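Putative cytidylyltransferase (Burkholderia pseudomallei, PDB 5X9Q) probably transfers the adenylyl group of ATP to D-glycero-beta-D-manno-heptose 1-phosphate, giving ADP-heptose and diphosphate for heptose biosynthesis. Local coordinates at residues V68-D73 with N88-R93; D73-M78 with V107-K112. All blocks are in the same frame, centred on the assembly; numbering follows the deposited sequence.

Interaction 1 of 2, residues V68-D73 with N88-R93; sequences VGVNSD and NVQEDR
Ser72 and Gln90 bring the backbones to a CA-CA distance of 5.4 Å, where the end of strand 65-71 passes the first turn of helix 90-98. Arg93 carries most of the polar contact. Its NH1 and NH2 both grip one atom, Asn71 O, end-on at 2.9 and 2.8 Å, and this oxygen lies nearly in the guanidinium plane. NH2 also bonds Asp73 OD1 (2.9 Å) in a salt bridge, meeting the carboxylate from above its plane; the two planes are 52° apart. NE donates to Asn88 O within its own segment, and NH1 reaches Val44 O, so every guanidinium nitrogen is engaged and its rotation is fixed. Val70 CG1, anti to its backbone N (chi1 180°), approaches NH1 obliquely at 3.4 Å. Both carboxylate oxygens of Asp73 receive weak bonds from Gln90 N at the helix start, the straighter one to OD2, and this would be expected to favour the negative charge. The extended Gln90 side chain lies over Ser72, with OE1 3.2 Å from Ser72 CB. Here the C-terminal end of a parallel strand is tied to the N-terminus of a later helix, within the Rossmann-like alpha/beta fold of the cytidylyltransferase-like family.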
ATOM      1  N   VAL A  68       1.389  -0.749 -14.138  1.00 24.03           N
ATOM      2  CA  VAL A  68       1.901   0.558 -13.735  1.00 21.21           C
ATOM      3  C   VAL A  68       3.332   0.773 -14.266  1.00 24.48           C
ATOM      4  O   VAL A  68       4.216  -0.060 -14.064  1.00 22.79           O
ATOM      5  CB  VAL A  68       1.878   0.704 -12.214  1.00 25.48           C
ATOM      6  CG1 VAL A  68       2.205   2.128 -11.819  1.00 26.32           C
ATOM      7  CG2 VAL A  68       0.496   0.307 -11.680  1.00 26.20           C
ATOM      8  N   GLY A  69       3.540   1.864 -14.997  1.00 22.97           N
ATOM      9  CA  GLY A  69       4.860   2.232 -15.477  1.00 21.67           C
ATOM     10  C   GLY A  69       5.544   3.198 -14.523  1.00 25.29           C
ATOM     11  O   GLY A  69       4.950   4.191 -14.072  1.00 24.65           O
ATOM     12  N   VAL A  70       6.797   2.917 -14.200  1.00 22.97           N
ATOM     13  CA  VAL A  70       7.472   3.734 -13.188  1.00 29.62           C
ATOM     14  C   VAL A  70       8.757   4.369 -13.715  1.00 26.29           C
ATOM     15  O   VAL A  70       9.695   3.667 -14.119  1.00 27.92           O
ATOM     16  CB  VAL A  70       7.787   2.907 -11.948  1.00 27.94           C
ATOM     17  CG1 VAL A  70       8.494   3.761 -10.910  1.00 27.64           C
ATOM     18  CG2 VAL A  70       6.498   2.325 -11.390  1.00 23.11           C
ATOM     19  N   ASN A  71       8.785   5.696 -13.719  1.00 24.51           N
ATOM     20  CA  ASN A  71       9.964   6.426 -14.171  1.00 31.01           C
ATOM     21  C   ASN A  71      11.239   5.957 -13.465  1.00 31.21           C
ATOM     22  O   ASN A  71      11.300   5.933 -12.226  1.00 28.51           O
ATOM     23  CB  ASN A  71       9.771   7.927 -13.924  1.00 28.34           C
ATOM     24  CG  ASN A  71       8.543   8.481 -14.612  1.00 32.61           C
ATOM     25  OD1 ASN A  71       7.402   8.229 -14.192  1.00 28.69           O
ATOM     26  ND2 ASN A  71       8.767   9.282 -15.646  1.00 30.05           N
ATOM     27  N   SER A  72      12.267   5.660 -14.261  1.00 33.09           N
ATOM     28  CA  SER A  72      13.615   5.412 -13.727  1.00 37.39           C
ATOM     29  C   SER A  72      14.120   6.680 -13.085  1.00 35.50           C
ATOM     30  O   SER A  72      13.593   7.772 -13.342  1.00 34.07           O
ATOM     31  CB  SER A  72      14.608   4.991 -14.812  1.00 33.10           C
ATOM     32  OG  SER A  72      15.013   6.132 -15.558  1.00 39.77           O
ATOM     33  N   ASP A  73      15.150   6.537 -12.260  1.00 38.55           N
ATOM     34  CA  ASP A  73      15.693   7.680 -11.534  1.00 44.53           C
ATOM     35  C   ASP A  73      16.201   8.755 -12.501  1.00 47.67           C
ATOM     36  O   ASP A  73      15.907   9.946 -12.315  1.00 50.09           O
ATOM     37  CB  ASP A  73      16.821   7.221 -10.599  1.00 40.77           C
ATOM     38  CG  ASP A  73      16.332   6.245  -9.519  1.00 49.10           C
ATOM     39  OD1 ASP A  73      15.195   6.425  -9.018  1.00 44.30           O
ATOM     40  OD2 ASP A  73      17.071   5.273  -9.201  1.00 50.21           O
ATOM     41  N   ASN A  88      13.559   7.917  -3.206  1.00 40.67           N
ATOM     42  CA  ASN A  88      13.533   6.495  -3.250  1.00 35.54           C
ATOM     43  C   ASN A  88      13.965   6.152  -4.617  1.00 35.24           C
ATOM     44  O   ASN A  88      13.626   6.811  -5.600  1.00 37.80           O
ATOM     45  CB  ASN A  88      12.120   5.972  -2.996  1.00 37.22           C
ATOM     46  CG  ASN A  88      11.834   5.758  -1.522  1.00 35.67           C
ATOM     47  OD1 ASN A  88      12.662   5.212  -0.791  1.00 34.81           O
ATOM     48  ND2 ASN A  88      10.658   6.184  -1.079  1.00 35.50           N
ATOM     49  N   VAL A  89      14.778   5.102  -4.670  1.00 32.30           N
ATOM     50  CA  VAL A  89      15.331   4.598  -5.908  1.00 34.55           C
ATOM     51  C   VAL A  89      14.241   3.832  -6.628  1.00 38.76           C
ATOM     52  O   VAL A  89      13.355   3.247  -6.005  1.00 37.59           O
ATOM     53  CB  VAL A  89      16.558   3.700  -5.658  1.00 36.03           C
ATOM     54  CG1 VAL A  89      17.706   4.520  -5.088  1.00 36.84           C
ATOM     55  CG2 VAL A  89      16.195   2.556  -4.724  1.00 35.94           C
ATOM     56  N   GLN A  90      14.312   3.847  -7.948  1.00 33.66           N
ATOM     57  CA  GLN A  90      13.330   3.170  -8.774  1.00 37.27           C
ATOM     58  C   GLN A  90      12.932   1.749  -8.409  1.00 35.53           C
ATOM     59  O   GLN A  90      11.837   1.309  -8.766  1.00 36.68           O
ATOM     60  CB  GLN A  90      13.827   3.041 -10.210  1.00 32.04           C
ATOM     61  CG  GLN A  90      12.732   2.734 -11.222  1.00 36.42           C
ATOM     62  CD  GLN A  90      13.311   2.337 -12.566  1.00 41.62           C
ATOM     63  OE1 GLN A  90      14.506   2.526 -12.817  1.00 47.33           O
ATOM     64  NE2 GLN A  90      12.463   1.840 -13.455  1.00 34.44           N
ATOM     65  N   GLU A  91      13.801   1.022  -7.705  1.00 30.71           N
ATOM     66  CA  GLU A  91      13.480  -0.377  -7.415  1.00 38.87           C
ATOM     67  C   GLU A  91      12.564  -0.334  -6.203  1.00 35.96           C
ATOM     68  O   GLU A  91      11.619  -1.099  -6.095  1.00 36.90           O
ATOM     69  CB  GLU A  91      14.695  -1.250  -7.116  1.00 47.86           C
ATOM     70  CG  GLU A  91      14.295  -2.728  -6.950  1.00 58.32           C
ATOM     71  CD  GLU A  91      15.370  -3.566  -6.277  1.00 80.90           C
ATOM     72  OE1 GLU A  91      16.571  -3.237  -6.420  1.00 88.69           O
ATOM     73  OE2 GLU A  91      15.006  -4.536  -5.572  1.00 76.85           O
ATOM     74  N   ASP A  92      12.837   0.596  -5.309  1.00 33.01           N
ATOM     75  CA  ASP A  92      12.023   0.743  -4.127  1.00 36.60           C
ATOM     76  C   ASP A  92      10.645   1.296  -4.443  1.00 31.67           C
ATOM     77  O   ASP A  92       9.655   0.815  -3.895  1.00 32.74           O
ATOM     78  CB  ASP A  92      12.763   1.619  -3.111  1.00 33.25           C
ATOM     79  CG  ASP A  92      13.868   0.853  -2.395  1.00 37.04           C
ATOM     80  OD1 ASP A  92      14.200  -0.277  -2.842  1.00 39.91           O
ATOM     81  OD2 ASP A  92      14.416   1.379  -1.402  1.00 44.52           O
ATOM     82  N   ARG A  93      10.574   2.269  -5.353  1.00 29.91           N
ATOM     83  CA  ARG A  93       9.289   2.831  -5.743  1.00 30.37           C
ATOM     84  C   ARG A  93       8.448   1.767  -6.421  1.00 28.78           C
ATOM     85  O   ARG A  93       7.258   1.666  -6.154  1.00 28.79           O
ATOM     86  CB  ARG A  93       9.469   4.035  -6.655  1.00 28.34           C
ATOM     87  CG  ARG A  93       9.973   5.255  -5.921  1.00 31.03           C
ATOM     88  CD  ARG A  93      10.109   6.451  -6.841  1.00 31.86           C
ATOM     89  NE  ARG A  93      11.294   6.367  -7.687  1.00 30.74           N
ATOM     90  CZ  ARG A  93      11.264   6.415  -9.016  1.00 33.04           C
ATOM     91  NH1 ARG A  93      10.105   6.536  -9.654  1.00 29.18           N
ATOM     92  NH2 ARG A  93      12.394   6.332  -9.711  1.00 33.67           N
TER

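Interaction 2 of 2, residues D73-M78 with V107-K112; sequences DASVRM and VGFDEK
The Phe109 ring meets Ser75 obliquely, its CE2 lying 4.2 Å from Ser75 OG. The second flat group, the Arg77 guanidinium, stays within its own segment: one face is covered by Asp73 O, 3.4 Å above the plane and over its centre, with Ala74 N higher and offset toward the rim. Arg77 thus folds back over the start of helix 73-76.

Ser75 makes the main polar link across the contact. Its OG is anti to the backbone N (chi1 169°) and donates to Glu111 O; the modelled separation of 2.4 Å is very short, so its exact length is doubtful at this resolution. The backbones are close at the same place, Ser75 CA and Lys112 CA being 5.1 Å apart.

Farther along, Met78 and Lys112 make an apolar contact through their aliphatic parts. Met78 CB lies 3.6 Å from Lys112 CG, and Met78 SD reaches Lys112 CB at the same distance of 3.6 Å. CG of Lys112 stands anti to its backbone N (chi1 -177°), which sets it against Met78 CB, while the end of the lysine leads away from 73-78. Outside the two segments, the carboxylate of Glu111 forms a salt bridge with Arg24, and the Phe109 ring packs on Leu117 of helix 115-121.

The contact joins the short helix 73-76, entered directly from strand 65-71, to the loop leaving the neighbouring edge strand 105-109. Helix 73-76 and the loop 110-112 both follow the C-terminal ends of neighbouring parallel strands, the end of a Rossmann-like sheet that carries the nucleotide site in nucleotidyltransferases of this family.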
ATOM      1  N   ASP A  73      15.150   6.537 -12.260  1.00 38.55           N
ATOM      2  CA  ASP A  73      15.693   7.680 -11.534  1.00 44.53           C
ATOM      3  C   ASP A  73      16.201   8.755 -12.501  1.00 47.67           C
ATOM      4  O   ASP A  73      15.907   9.946 -12.315  1.00 50.09           O
ATOM      5  CB  ASP A  73      16.821   7.221 -10.599  1.00 40.77           C
ATOM      6  CG  ASP A  73      16.332   6.245  -9.519  1.00 49.10           C
ATOM      7  OD1 ASP A  73      15.195   6.425  -9.018  1.00 44.30           O
ATOM      8  OD2 ASP A  73      17.071   5.273  -9.201  1.00 50.21           O
ATOM      9  N   ALA A  74      16.915   8.338 -13.542  1.00 39.08           N
ATOM     10  CA  ALA A  74      17.411   9.272 -14.543  1.00 44.81           C
ATOM     11  C   ALA A  74      16.219   9.965 -15.204  1.00 50.09           C
ATOM     12  O   ALA A  74      16.167  11.193 -15.285  1.00 56.06           O
ATOM     13  CB  ALA A  74      18.252   8.549 -15.581  1.00 44.11           C
ATOM     14  N   SER A  75      15.261   9.166 -15.671  1.00 46.92           N
ATOM     15  CA  SER A  75      14.058   9.686 -16.308  1.00 46.01           C
ATOM     16  C   SER A  75      13.338  10.724 -15.448  1.00 45.36           C
ATOM     17  O   SER A  75      12.903  11.760 -15.951  1.00 40.09           O
ATOM     18  CB  SER A  75      13.102   8.543 -16.658  1.00 41.66           C
ATOM     19  OG  SER A  75      11.829   9.040 -17.035  1.00 35.76           O
ATOM     20  N   VAL A  76      13.167  10.442 -14.159  1.00 49.07           N
ATOM     21  CA  VAL A  76      12.473  11.379 -13.273  1.00 48.11           C
ATOM     22  C   VAL A  76      13.225  12.701 -13.268  1.00 55.52           C
ATOM     23  O   VAL A  76      12.644  13.781 -13.149  1.00 58.60           O
ATOM     24  CB  VAL A  76      12.380  10.839 -11.835  1.00 49.53           C
ATOM     25  CG1 VAL A  76      11.755  11.879 -10.918  1.00 54.37           C
ATOM     26  CG2 VAL A  76      11.583   9.543 -11.806  1.00 44.61           C
ATOM     27  N   ARG A  77      14.525  12.621 -13.413  1.00 55.09           N
ATOM     28  CA  ARG A  77      15.348  13.807 -13.431  1.00 64.92           C
ATOM     29  C   ARG A  77      15.049  14.633 -14.652  1.00 64.39           C
ATOM     30  O   ARG A  77      15.481  15.764 -14.759  1.00 63.50           O
ATOM     31  CB  ARG A  77      16.814  13.406 -13.508  1.00 66.13           C
ATOM     32  CG  ARG A  77      17.664  13.861 -12.348  1.00 67.48           C
ATOM     33  CD  ARG A  77      18.840  12.925 -12.175  1.00 66.46           C
ATOM     34  NE  ARG A  77      18.597  11.956 -11.125  1.00 68.36           N
ATOM     35  CZ  ARG A  77      19.100  10.732 -11.109  1.00 66.11           C
ATOM     36  NH1 ARG A  77      18.814   9.930 -10.112  1.00 64.87           N
ATOM     37  NH2 ARG A  77      19.887  10.308 -12.080  1.00 64.75           N
ATOM     38  N   MET A  78      14.299  14.067 -15.578  1.00 63.98           N
ATOM     39  CA  MET A  78      14.023  14.809 -16.824  1.00 57.44           C
ATOM     40  C   MET A  78      12.949  15.928 -16.697  1.00 65.11           C
ATOM     41  O   MET A  78      12.880  16.802 -17.562  1.00 73.15           O
ATOM     42  CB  MET A  78      13.893  13.889 -18.043  1.00 60.36           C
ATOM     43  CG  MET A  78      15.206  13.268 -18.495  1.00 54.61           C
ATOM     44  SD  MET A  78      14.996  12.128 -19.877  1.00 66.33           S
ATOM     45  CE  MET A  78      16.679  11.553 -20.099  1.00 59.13           C
ATOM     46  N   VAL A 107       6.296  -2.051 -14.316  1.00 25.99           N
ATOM     47  CA  VAL A 107       7.367  -1.940 -15.315  1.00 28.47           C
ATOM     48  C   VAL A 107       8.075  -0.598 -15.210  1.00 22.49           C
ATOM     49  O   VAL A 107       7.416   0.443 -15.133  1.00 23.13           O
ATOM     50  CB  VAL A 107       6.828  -2.036 -16.746  1.00 25.16           C
ATOM     51  CG1 VAL A 107       7.945  -1.795 -17.737  1.00 32.93           C
ATOM     52  CG2 VAL A 107       6.246  -3.365 -16.974  1.00 34.28           C
ATOM     53  N   GLY A 108       9.402  -0.602 -15.205  1.00 26.18           N
ATOM     54  CA  GLY A 108      10.142   0.655 -15.259  1.00 26.09           C
ATOM     55  C   GLY A 108      10.377   1.129 -16.686  1.00 25.75           C
ATOM     56  O   GLY A 108      10.466   0.307 -17.594  1.00 28.33           O
ATOM     57  N   PHE A 109      10.521   2.438 -16.892  1.00 27.54           N
ATOM     58  CA  PHE A 109      10.938   2.947 -18.193  1.00 25.46           C
ATOM     59  C   PHE A 109      11.899   4.102 -17.991  1.00 29.38           C
ATOM     60  O   PHE A 109      11.815   4.810 -16.996  1.00 30.91           O
ATOM     61  CB  PHE A 109       9.741   3.381 -19.053  1.00 27.30           C
ATOM     62  CG  PHE A 109       8.944   4.507 -18.469  1.00 28.01           C
ATOM     63  CD1 PHE A 109       7.933   4.255 -17.535  1.00 24.79           C
ATOM     64  CD2 PHE A 109       9.193   5.820 -18.853  1.00 27.26           C
ATOM     65  CE1 PHE A 109       7.186   5.303 -16.983  1.00 25.48           C
ATOM     66  CE2 PHE A 109       8.453   6.878 -18.314  1.00 30.86           C
ATOM     67  CZ  PHE A 109       7.442   6.617 -17.368  1.00 30.52           C
ATOM     68  N   ASP A 110      12.837   4.257 -18.930  1.00 36.25           N
ATOM     69  CA  ASP A 110      13.943   5.215 -18.806  1.00 37.38           C
ATOM     70  C   ASP A 110      13.703   6.554 -19.509  1.00 38.88           C
ATOM     71  O   ASP A 110      14.266   7.579 -19.124  1.00 38.10           O
ATOM     72  CB  ASP A 110      15.211   4.601 -19.381  1.00 36.70           C
ATOM     73  CG  ASP A 110      15.760   3.489 -18.521  1.00 35.42           C
ATOM     74  OD1 ASP A 110      15.967   3.697 -17.308  1.00 48.99           O
ATOM     75  OD2 ASP A 110      16.031   2.411 -19.081  1.00 35.74           O
ATOM     76  N   GLU A 111      12.899   6.529 -20.568  1.00 33.44           N
ATOM     77  CA  GLU A 111      12.634   7.728 -21.341  1.00 32.50           C
ATOM     78  C   GLU A 111      11.919   8.774 -20.485  1.00 32.10           C
ATOM     79  O   GLU A 111      11.429   8.483 -19.387  1.00 36.04           O
ATOM     80  CB  GLU A 111      11.801   7.421 -22.596  1.00 36.24           C
ATOM     81  CG  GLU A 111      12.324   6.298 -23.514  1.00 37.71           C
ATOM     82  CD  GLU A 111      11.984   4.880 -23.020  1.00 46.10           C
ATOM     83  OE1 GLU A 111      10.799   4.503 -23.064  1.00 50.48           O
ATOM     84  OE2 GLU A 111      12.889   4.124 -22.614  1.00 54.06           O
ATOM     85  N   LYS A 112      11.823   9.989 -21.006  1.00 29.87           N
ATOM     86  CA  LYS A 112      11.210  11.080 -20.264  1.00 36.05           C
ATOM     87  C   LYS A 112       9.685  10.934 -20.208  1.00 36.22           C
ATOM     88  O   LYS A 112       9.051  11.345 -19.236  1.00 35.22           O
ATOM     89  CB  LYS A 112      11.578  12.417 -20.920  1.00 40.20           C
ATOM     90  CG  LYS A 112      11.058  13.653 -20.199  1.00 52.33           C
ATOM     91  CD  LYS A 112      11.580  14.931 -20.839  1.00 60.27           C
ATOM     92  CE  LYS A 112      11.373  14.915 -22.349  1.00 80.93           C
ATOM     93  NZ  LYS A 112      11.708  16.246 -22.949  1.00107.16           N
TER

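Overall arrangement
Interactions 1 and 2 share Asp73, and their centres lie about 8 Å apart. Their common base is the pairing of neighbouring parallel strands 65-71 and 105-109: Val70 N to Val107 O is 2.7 Å and Val68 O to Val107 N is 2.9 Å, both probable hydrogen bonds. Gln90 NE2 also packs 3.2 Å from Gly108 CA, so the helix of interaction 1 touches the strand of interaction 2 directly. Ser72 OG caps Ser75 N, linking the turn of one contact to the helix of the other. Along the chain the segments alternate. No ligand defines the active site here, but both contacts lie at the C-terminal ends of these strands, where related nucleotidyltransferases bind nucleotide.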